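Local coordinates for BtGH115A (Bacteroides thetaiotaomicron, PDB 5BY3), which probably removes 4-O-methyl-glucuronic acid from decorated arabinogalactans as a family GH115 alpha-glucuronidase, at residues A[556-569]-A[592-606]. Residues are numbered along the deposited sequence; the frame is centred on the assembly and turned at random. Where two conformers were deposited one is given.
Sequences FELVKYPVQAATQM and AYDSIAALTQHYNSL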
ATOM      1  N   PHE A 556     -20.647   0.912   5.518  1.00 33.27           N
ATOM      2  CA  PHE A 556     -20.823   1.554   4.231  1.00 39.00           C
ATOM      3  C   PHE A 556     -19.438   1.871   3.646  1.00 38.83           C
ATOM      4  O   PHE A 556     -19.159   1.607   2.479  1.00 36.89           O
ATOM      5  CB  PHE A 556     -21.720   2.806   4.307  1.00 36.59           C
ATOM      6  CG  PHE A 556     -22.105   3.339   2.949  1.00 40.30           C
ATOM      7  CD1 PHE A 556     -23.254   2.879   2.303  1.00 39.22           C
ATOM      8  CD2 PHE A 556     -21.289   4.279   2.287  1.00 41.62           C
ATOM      9  CE1 PHE A 556     -23.581   3.344   1.019  1.00 43.81           C
ATOM     10  CE2 PHE A 556     -21.613   4.756   1.024  1.00 39.51           C
ATOM     11  CZ  PHE A 556     -22.765   4.298   0.390  1.00 43.19           C
ATOM     12  N   GLU A 557     -18.591   2.409   4.508  1.00 38.42           N
ATOM     13  CA  GLU A 557     -17.213   2.776   4.204  1.00 41.57           C
ATOM     14  C   GLU A 557     -16.322   1.635   3.735  1.00 41.40           C
ATOM     15  O   GLU A 557     -15.637   1.790   2.725  1.00 43.84           O
ATOM     16  CB  GLU A 557     -16.589   3.469   5.420  1.00 38.43           C
ATOM     17  CG  GLU A 557     -17.094   4.879   5.585  1.00 35.67           C
ATOM     18  CD  GLU A 557     -16.738   5.464   6.913  1.00 41.15           C
ATOM     19  OE1 GLU A 557     -15.533   5.517   7.234  1.00 40.95           O
ATOM     20  OE2 GLU A 557     -17.675   5.899   7.622  1.00 42.12           O
ATOM     21  N   LEU A 558     -16.386   0.495   4.425  1.00 38.70           N
ATOM     22  CA  LEU A 558     -15.429  -0.601   4.218  1.00 37.35           C
ATOM     23  C   LEU A 558     -15.924  -1.751   3.347  1.00 37.89           C
ATOM     24  O   LEU A 558     -15.126  -2.439   2.723  1.00 42.25           O
ATOM     25  CB  LEU A 558     -14.948  -1.121   5.572  1.00 37.84           C
ATOM     26  CG  LEU A 558     -14.369  -0.019   6.510  1.00 37.43           C
ATOM     27  CD1 LEU A 558     -14.252  -0.514   7.933  1.00 30.04           C
ATOM     28  CD2 LEU A 558     -13.026   0.508   6.061  1.00 34.65           C
ATOM     29  N   VAL A 559     -17.231  -1.962   3.292  1.00 37.34           N
ATOM     30  CA  VAL A 559     -17.807  -3.042   2.488  1.00 40.47           C
ATOM     31  C   VAL A 559     -18.755  -2.507   1.418  1.00 39.90           C
ATOM     32  O   VAL A 559     -18.520  -2.720   0.242  1.00 45.77           O
ATOM     33  CB  VAL A 559     -18.491  -4.137   3.375  1.00 41.41           C
ATOM     34  CG1 VAL A 559     -18.963  -5.299   2.539  1.00 39.09           C
ATOM     35  CG2 VAL A 559     -17.523  -4.696   4.393  1.00 43.58           C
ATOM     36  N   LYS A 560     -19.806  -1.801   1.819  1.00 39.60           N
ATOM     37  CA  LYS A 560     -20.905  -1.481   0.903  1.00 40.10           C
ATOM     38  C   LYS A 560     -20.470  -0.511  -0.202  1.00 40.96           C
ATOM     39  O   LYS A 560     -20.681  -0.805  -1.370  1.00 43.70           O
ATOM     40  CB  LYS A 560     -22.139  -0.979   1.676  1.00 45.03           C
ATOM     41  CG  LYS A 560     -23.446  -0.992   0.895  1.00 52.60           C
ATOM     42  CD  LYS A 560     -24.650  -0.917   1.820  1.00 53.92           C
ATOM     43  CE  LYS A 560     -25.958  -1.073   1.058  1.00 56.10           C
ATOM     44  NZ  LYS A 560     -26.507   0.248   0.655  1.00 58.07           N
ATOM     45  N   TYR A 561     -19.842   0.613   0.138  1.00 36.69           N
ATOM     46  CA  TYR A 561     -19.381   1.531  -0.923  1.00 38.05           C
ATOM     47  C   TYR A 561     -18.431   0.874  -1.933  1.00 40.62           C
ATOM     48  O   TYR A 561     -18.733   0.977  -3.117  1.00 41.64           O
ATOM     49  CB  TYR A 561     -18.805   2.872  -0.411  1.00 39.80           C
ATOM     50  CG  TYR A 561     -18.515   3.867  -1.551  1.00 46.22           C
ATOM     51  CD1 TYR A 561     -19.544   4.669  -2.096  1.00 44.74           C
ATOM     52  CD2 TYR A 561     -17.235   3.976  -2.112  1.00 39.27           C
ATOM     53  CE1 TYR A 561     -19.294   5.546  -3.141  1.00 41.15           C
ATOM     54  CE2 TYR A 561     -16.989   4.843  -3.139  1.00 38.25           C
ATOM     55  CZ  TYR A 561     -18.017   5.628  -3.654  1.00 41.61           C
ATOM     56  OH  TYR A 561     -17.763   6.485  -4.703  1.00 43.36           O
ATOM     57  N   PRO A 562     -17.312   0.199  -1.493  1.00 38.84           N
ATOM     58  CA  PRO A 562     -16.425  -0.349  -2.560  1.00 35.73           C
ATOM     59  C   PRO A 562     -17.007  -1.483  -3.372  1.00 34.95           C
ATOM     60  O   PRO A 562     -16.859  -1.484  -4.589  1.00 42.10           O
ATOM     61  CB  PRO A 562     -15.146  -0.789  -1.820  1.00 36.70           C
ATOM     62  CG  PRO A 562     -15.521  -0.877  -0.373  1.00 36.16           C
ATOM     63  CD  PRO A 562     -16.717   0.033  -0.148  1.00 37.52           C
ATOM     64  N   VAL A 563     -17.689  -2.435  -2.752  1.00 39.64           N
ATOM     65  CA  VAL A 563     -18.326  -3.521  -3.538  1.00 41.05           C
ATOM     66  C   VAL A 563     -19.403  -2.992  -4.499  1.00 43.62           C
ATOM     67  O   VAL A 563     -19.446  -3.402  -5.671  1.00 47.89           O
ATOM     68  CB  VAL A 563     -18.862  -4.726  -2.687  1.00 41.76           C
ATOM     69  CG1 VAL A 563     -19.720  -5.663  -3.549  1.00 40.43           C
ATOM     70  CG2 VAL A 563     -17.714  -5.540  -2.108  1.00 34.25           C
ATOM     71  N   GLN A 564     -20.256  -2.086  -4.027  1.00 41.62           N
ATOM     72  CA  GLN A 564     -21.347  -1.635  -4.868  1.00 39.87           C
ATOM     73  C   GLN A 564     -20.881  -0.589  -5.864  1.00 38.91           C
ATOM     74  O   GLN A 564     -21.396  -0.515  -6.993  1.00 35.38           O
ATOM     75  CB  GLN A 564     -22.544  -1.182  -4.043  1.00 45.32           C
ATOM     76  CG  GLN A 564     -23.258  -2.321  -3.293  1.00 43.64           C
ATOM     77  CD  GLN A 564     -24.614  -1.902  -2.697  1.00 44.84           C
ATOM     78  OE1 GLN A 564     -24.802  -0.792  -2.186  1.00 43.42           O
ATOM     79  NE2 GLN A 564     -25.560  -2.813  -2.757  1.00 44.67           N
ATOM     80  N   ALA A 565     -19.878   0.191  -5.478  1.00 39.30           N
ATOM     81  CA  ALA A 565     -19.235   1.143  -6.424  1.00 40.61           C
ATOM     82  C   ALA A 565     -18.636   0.389  -7.587  1.00 38.18           C
ATOM     83  O   ALA A 565     -18.931   0.654  -8.747  1.00 40.06           O
ATOM     84  CB  ALA A 565     -18.172   1.965  -5.720  1.00 43.19           C
ATOM     85  N   ALA A 566     -17.861  -0.630  -7.249  1.00 40.92           N
ATOM     86  CA  ALA A 566     -17.251  -1.502  -8.238  1.00 39.44           C
ATOM     87  C   ALA A 566     -18.263  -2.195  -9.162  1.00 41.22           C
ATOM     88  O   ALA A 566     -18.033  -2.294 -10.386  1.00 40.83           O
ATOM     89  CB  ALA A 566     -16.350  -2.507  -7.531  1.00 35.54           C
ATOM     90  N   THR A 567     -19.370  -2.691  -8.576  1.00 42.26           N
ATOM     91  CA  THR A 567     -20.426  -3.370  -9.329  1.00 39.82           C
ATOM     92  C   THR A 567     -21.009  -2.423 -10.395  1.00 41.17           C
ATOM     93  O   THR A 567     -21.166  -2.786 -11.577  1.00 35.52           O
ATOM     94  CB  THR A 567     -21.555  -3.823  -8.389  1.00 46.89           C
ATOM     95  OG1 THR A 567     -21.025  -4.726  -7.398  1.00 43.90           O
ATOM     96  CG2 THR A 567     -22.745  -4.492  -9.202  1.00 43.27           C
ATOM     97  N   GLN A 568     -21.288  -1.198  -9.953  1.00 38.81           N
ATOM     98  CA  GLN A 568     -21.975  -0.214 -10.757  1.00 40.75           C
ATOM     99  C   GLN A 568     -21.090   0.362 -11.861  1.00 44.19           C
ATOM    100  O   GLN A 568     -21.609   0.806 -12.917  1.00 44.06           O
ATOM    101  CB  GLN A 568     -22.574   0.893  -9.856  1.00 43.11           C
ATOM    102  CG  GLN A 568     -23.752   0.448  -8.982  1.00 41.96           C
ATOM    103  CD  GLN A 568     -24.867  -0.215  -9.785  1.00 43.95           C
ATOM    104  OE1 GLN A 568     -25.355   0.335 -10.777  1.00 44.82           O
ATOM    105  NE2 GLN A 568     -25.239  -1.419  -9.388  1.00 44.17           N
HETATM  106  N   MSE A 569     -19.770   0.349 -11.618  1.00 41.70           N
HETATM  107  CA  MSE A 569     -18.776   0.695 -12.644  1.00 40.86           C
HETATM  108  C   MSE A 569     -18.747  -0.373 -13.687  1.00 42.29           C
HETATM  109  O   MSE A 569     -18.741  -0.073 -14.886  1.00 45.44           O
HETATM  110  CB  MSE A 569     -17.376   0.884 -12.032  1.00 42.42           C
HETATM  111  CG  MSE A 569     -16.329   1.587 -12.915  1.00 42.02           C
HETATM  112 SE   MSE A 569     -16.763   3.452 -13.451  1.00 41.82          SE
HETATM  113  CE  MSE A 569     -17.017   4.684 -11.948  1.00 61.78           C
ATOM    114  N   ALA A 592     -26.727   2.857 -14.002  1.00 43.74           N
ATOM    115  CA  ALA A 592     -25.529   2.399 -13.298  1.00 44.38           C
ATOM    116  C   ALA A 592     -24.652   3.574 -12.908  1.00 47.04           C
ATOM    117  O   ALA A 592     -24.207   3.649 -11.757  1.00 49.90           O
ATOM    118  CB  ALA A 592     -24.750   1.416 -14.159  1.00 39.70           C
ATOM    119  N   TYR A 593     -24.427   4.485 -13.863  1.00 46.01           N
ATOM    120  CA  TYR A 593     -23.791   5.763 -13.590  1.00 46.76           C
ATOM    121  C   TYR A 593     -24.524   6.467 -12.435  1.00 47.38           C
ATOM    122  O   TYR A 593     -23.879   6.862 -11.462  1.00 56.41           O
ATOM    123  CB  TYR A 593     -23.746   6.660 -14.851  1.00 46.32           C
ATOM    124  CG  TYR A 593     -23.141   8.031 -14.588  1.00 47.09           C
ATOM    125  CD1 TYR A 593     -23.938   9.098 -14.091  1.00 51.74           C
ATOM    126  CD2 TYR A 593     -21.785   8.274 -14.822  1.00 42.76           C
ATOM    127  CE1 TYR A 593     -23.393  10.348 -13.819  1.00 48.49           C
ATOM    128  CE2 TYR A 593     -21.223   9.524 -14.574  1.00 47.06           C
ATOM    129  CZ  TYR A 593     -22.027  10.556 -14.071  1.00 55.47           C
ATOM    130  OH  TYR A 593     -21.473  11.790 -13.806  1.00 57.29           O
ATOM    131  N   ASP A 594     -25.855   6.598 -12.519  1.00 50.39           N
ATOM    132  CA  ASP A 594     -26.618   7.364 -11.516  1.00 51.42           C
ATOM    133  C   ASP A 594     -26.442   6.729 -10.153  1.00 47.36           C
ATOM    134  O   ASP A 594     -26.319   7.420  -9.132  1.00 46.34           O
ATOM    135  CB  ASP A 594     -28.111   7.518 -11.885  1.00 52.00           C
ATOM    136  CG  ASP A 594     -28.337   8.481 -13.060  1.00 56.38           C
ATOM    137  OD1 ASP A 594     -27.505   9.416 -13.235  1.00 51.33           O
ATOM    138  OD2 ASP A 594     -29.343   8.287 -13.818  1.00 52.88           O
ATOM    139  N   SER A 595     -26.340   5.411 -10.158  1.00 44.19           N
ATOM    140  CA  SER A 595     -26.201   4.687  -8.901  1.00 50.01           C
ATOM    141  C   SER A 595     -24.858   4.974  -8.148  1.00 51.18           C
ATOM    142  O   SER A 595     -24.861   5.186  -6.924  1.00 56.64           O
ATOM    143  CB  SER A 595     -26.482   3.201  -9.125  1.00 42.40           C
ATOM    144  OG  SER A 595     -26.256   2.499  -7.926  1.00 45.55           O
ATOM    145  N   ILE A 596     -23.750   5.047  -8.894  1.00 50.27           N
ATOM    146  CA  ILE A 596     -22.416   5.455  -8.385  1.00 45.93           C
ATOM    147  C   ILE A 596     -22.525   6.832  -7.719  1.00 45.89           C
ATOM    148  O   ILE A 596     -22.021   7.033  -6.630  1.00 43.64           O
ATOM    149  CB  ILE A 596     -21.364   5.502  -9.537  1.00 42.69           C
ATOM    150  CG1 ILE A 596     -21.200   4.146 -10.198  1.00 43.09           C
ATOM    151  CG2 ILE A 596     -20.009   5.950  -9.031  1.00 42.27           C
ATOM    152  CD1 ILE A 596     -20.718   4.208 -11.646  1.00 42.90           C
ATOM    153  N   ALA A 597     -23.199   7.768  -8.405  1.00 50.16           N
ATOM    154  CA  ALA A 597     -23.501   9.108  -7.899  1.00 48.05           C
ATOM    155  C   ALA A 597     -24.154   9.051  -6.532  1.00 53.29           C
ATOM    156  O   ALA A 597     -23.657   9.658  -5.577  1.00 56.75           O
ATOM    157  CB  ALA A 597     -24.426   9.816  -8.872  1.00 50.30           C
ATOM    158  N   ALA A 598     -25.260   8.296  -6.463  1.00 53.00           N
ATOM    159  CA  ALA A 598     -26.048   8.095  -5.245  1.00 49.19           C
ATOM    160  C   ALA A 598     -25.196   7.511  -4.122  1.00 51.76           C
ATOM    161  O   ALA A 598     -25.190   8.057  -3.014  1.00 50.93           O
ATOM    162  CB  ALA A 598     -27.282   7.222  -5.524  1.00 41.32           C
ATOM    163  N   LEU A 599     -24.458   6.430  -4.422  1.00 47.69           N
ATOM    164  CA  LEU A 599     -23.516   5.843  -3.462  1.00 41.89           C
ATOM    165  C   LEU A 599     -22.488   6.892  -2.961  1.00 43.37           C
ATOM    166  O   LEU A 599     -22.181   6.923  -1.780  1.00 41.11           O
ATOM    167  CB  LEU A 599     -22.830   4.613  -4.069  1.00 39.29           C
ATOM    168  CG  LEU A 599     -23.760   3.401  -4.296  1.00 38.66           C
ATOM    169  CD1 LEU A 599     -23.163   2.347  -5.216  1.00 39.86           C
ATOM    170  CD2 LEU A 599     -24.094   2.748  -2.993  1.00 35.39           C
ATOM    171  N   THR A 600     -22.021   7.781  -3.845  1.00 39.88           N
ATOM    172  CA  THR A 600     -21.021   8.775  -3.475  1.00 45.03           C
ATOM    173  C   THR A 600     -21.629   9.907  -2.627  1.00 52.00           C
ATOM    174  O   THR A 600     -20.940  10.452  -1.709  1.00 54.22           O
ATOM    175  CB  THR A 600     -20.309   9.323  -4.722  1.00 41.41           C
ATOM    176  OG1 THR A 600     -19.880   8.221  -5.500  1.00 38.61           O
ATOM    177  CG2 THR A 600     -19.102  10.206  -4.369  1.00 37.68           C
ATOM    178  N   GLN A 601     -22.889  10.257  -2.926  1.00 47.68           N
ATOM    179  CA  GLN A 601     -23.648  11.207  -2.086  1.00 53.04           C
ATOM    180  C   GLN A 601     -23.816  10.667  -0.679  1.00 48.49           C
ATOM    181  O   GLN A 601     -23.679  11.405   0.296  1.00 48.68           O
ATOM    182  CB  GLN A 601     -25.040  11.517  -2.656  1.00 66.89           C
ATOM    183  CG  GLN A 601     -25.107  12.578  -3.751  1.00 74.41           C
ATOM    184  CD  GLN A 601     -25.094  14.016  -3.229  1.00 86.36           C
ATOM    185  OE1 GLN A 601     -24.500  14.326  -2.182  1.00 80.50           O
ATOM    186  NE2 GLN A 601     -25.741  14.913  -3.983  1.00 83.19           N
ATOM    187  N   HIS A 602     -24.115   9.377  -0.569  1.00 50.33           N
ATOM    188  CA  HIS A 602     -24.279   8.762   0.740  1.00 51.95           C
ATOM    189  C   HIS A 602     -22.962   8.806   1.537  1.00 51.20           C
ATOM    190  O   HIS A 602     -22.966   9.224   2.700  1.00 49.43           O
ATOM    191  CB  HIS A 602     -24.866   7.355   0.639  1.00 52.91           C
ATOM    192  CG  HIS A 602     -25.356   6.818   1.946  1.00 58.55           C
ATOM    193  ND1 HIS A 602     -26.483   7.298   2.573  1.00 63.06           N
ATOM    194  CD2 HIS A 602     -24.865   5.850   2.754  1.00 62.39           C
ATOM    195  CE1 HIS A 602     -26.669   6.646   3.705  1.00 65.12           C
ATOM    196  NE2 HIS A 602     -25.706   5.750   3.833  1.00 59.24           N
ATOM    197  N   TYR A 603     -21.851   8.451   0.880  1.00 43.66           N
ATOM    198  CA  TYR A 603     -20.512   8.507   1.483  1.00 45.80           C
ATOM    199  C   TYR A 603     -20.265   9.865   2.138  1.00 47.45           C
ATOM    200  O   TYR A 603     -19.844   9.970   3.303  1.00 43.81           O
ATOM    201  CB  TYR A 603     -19.416   8.284   0.415  1.00 46.18           C
ATOM    202  CG  TYR A 603     -18.090   7.805   0.969  1.00 41.35           C
ATOM    203  CD1 TYR A 603     -17.196   8.685   1.577  1.00 39.12           C
ATOM    204  CD2 TYR A 603     -17.743   6.453   0.897  1.00 46.04           C
ATOM    205  CE1 TYR A 603     -15.991   8.247   2.075  1.00 41.77           C
ATOM    206  CE2 TYR A 603     -16.546   5.990   1.403  1.00 46.21           C
ATOM    207  CZ  TYR A 603     -15.666   6.890   1.978  1.00 45.61           C
ATOM    208  OH  TYR A 603     -14.494   6.418   2.489  1.00 40.27           O
ATOM    209  N   ASN A 604     -20.543  10.897   1.351  1.00 48.98           N
ATOM    210  CA  ASN A 604     -20.208  12.256   1.675  1.00 47.70           C
ATOM    211  C   ASN A 604     -21.188  12.870   2.684  1.00 50.17           C
ATOM    212  O   ASN A 604     -21.007  14.021   3.100  1.00 53.65           O
ATOM    213  CB  ASN A 604     -20.124  13.062   0.360  1.00 45.70           C
ATOM    214  CG  ASN A 604     -18.742  12.955  -0.310  1.00 47.72           C
ATOM    215  OD1 ASN A 604     -17.701  13.145   0.337  1.00 42.99           O
ATOM    216  ND2 ASN A 604     -18.732  12.656  -1.609  1.00 42.02           N
ATOM    217  N   SER A 605     -22.198  12.097   3.093  1.00 46.57           N
ATOM    218  CA  SER A 605     -23.253  12.591   3.998  0.50 48.88           C
ATOM    219  C   SER A 605     -23.386  11.754   5.264  1.00 47.62           C
ATOM    220  O   SER A 605     -24.094  12.134   6.183  1.00 53.82           O
ATOM    221  CB  SER A 605     -24.613  12.720   3.272  0.50 45.17           C
ATOM    222  OG  SER A 605     -25.118  11.459   2.884  0.50 38.99           O
ATOM    223  N   LEU A 606     -22.697  10.611   5.301  1.00 49.45           N
ATOM    224  CA  LEU A 606     -22.575   9.769   6.504  1.00 47.88           C
ATOM    225  C   LEU A 606     -22.034  10.586   7.678  1.00 46.12           C
ATOM    226  O   LEU A 606     -21.233  11.531   7.483  1.00 51.44           O
ATOM    227  CB  LEU A 606     -21.530   8.674   6.270  1.00 50.17           C
ATOM    228  CG  LEU A 606     -21.567   7.573   5.244  1.00 47.99           C
ATOM    229  CD1 LEU A 606     -20.133   7.211   4.972  1.00 56.27           C
ATOM    230  CD2 LEU A 606     -22.281   6.348   5.785  1.00 51.05           C
TER
HETATM  231  O   HOH W   1     -13.826   4.046   2.902  1.00 28.78           O
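L599 of helix 592-603 drops as a knob into a hole formed by F556, Y561, Q564 and A565 of helix 556-569. Its CD1 lies 3.8 Å from Q564 CB. Its CD2 faces F556 CZ. Near the end of the 556-569 segment, Q568 fits among A592, S595, I596 and L599. The Q568 chain bends at chi2 (-53°), bringing OE1 to 3.3 Å from A592 CA. The F556 ring takes the edge of H602 on one face, in a T-shaped pair with H602 CD2 over the centre of the F556 ring and planes at 66°. Y561 receives the edge of Y603 in a second T-shaped pair, centroids 5.0 Å apart. Y561 OH donates to T600 OG1 (2.9 Å), and T600 OG1 in turn donates to I596 O. W405 also bonds the Y561 hydroxyl. A phenylalanine in place of Y561 would probably keep the ring packing but leave T600 OG1 without this donor and W405 without its acceptor. The segments run antiparallel (159°), joining helices 552-580 and 587-603 as a helical hairpin. Close packing of apolar, aromatic and glutamine side chains thus carries this largely buried contact, with one direct hydrogen bond tying the two segments at Y561.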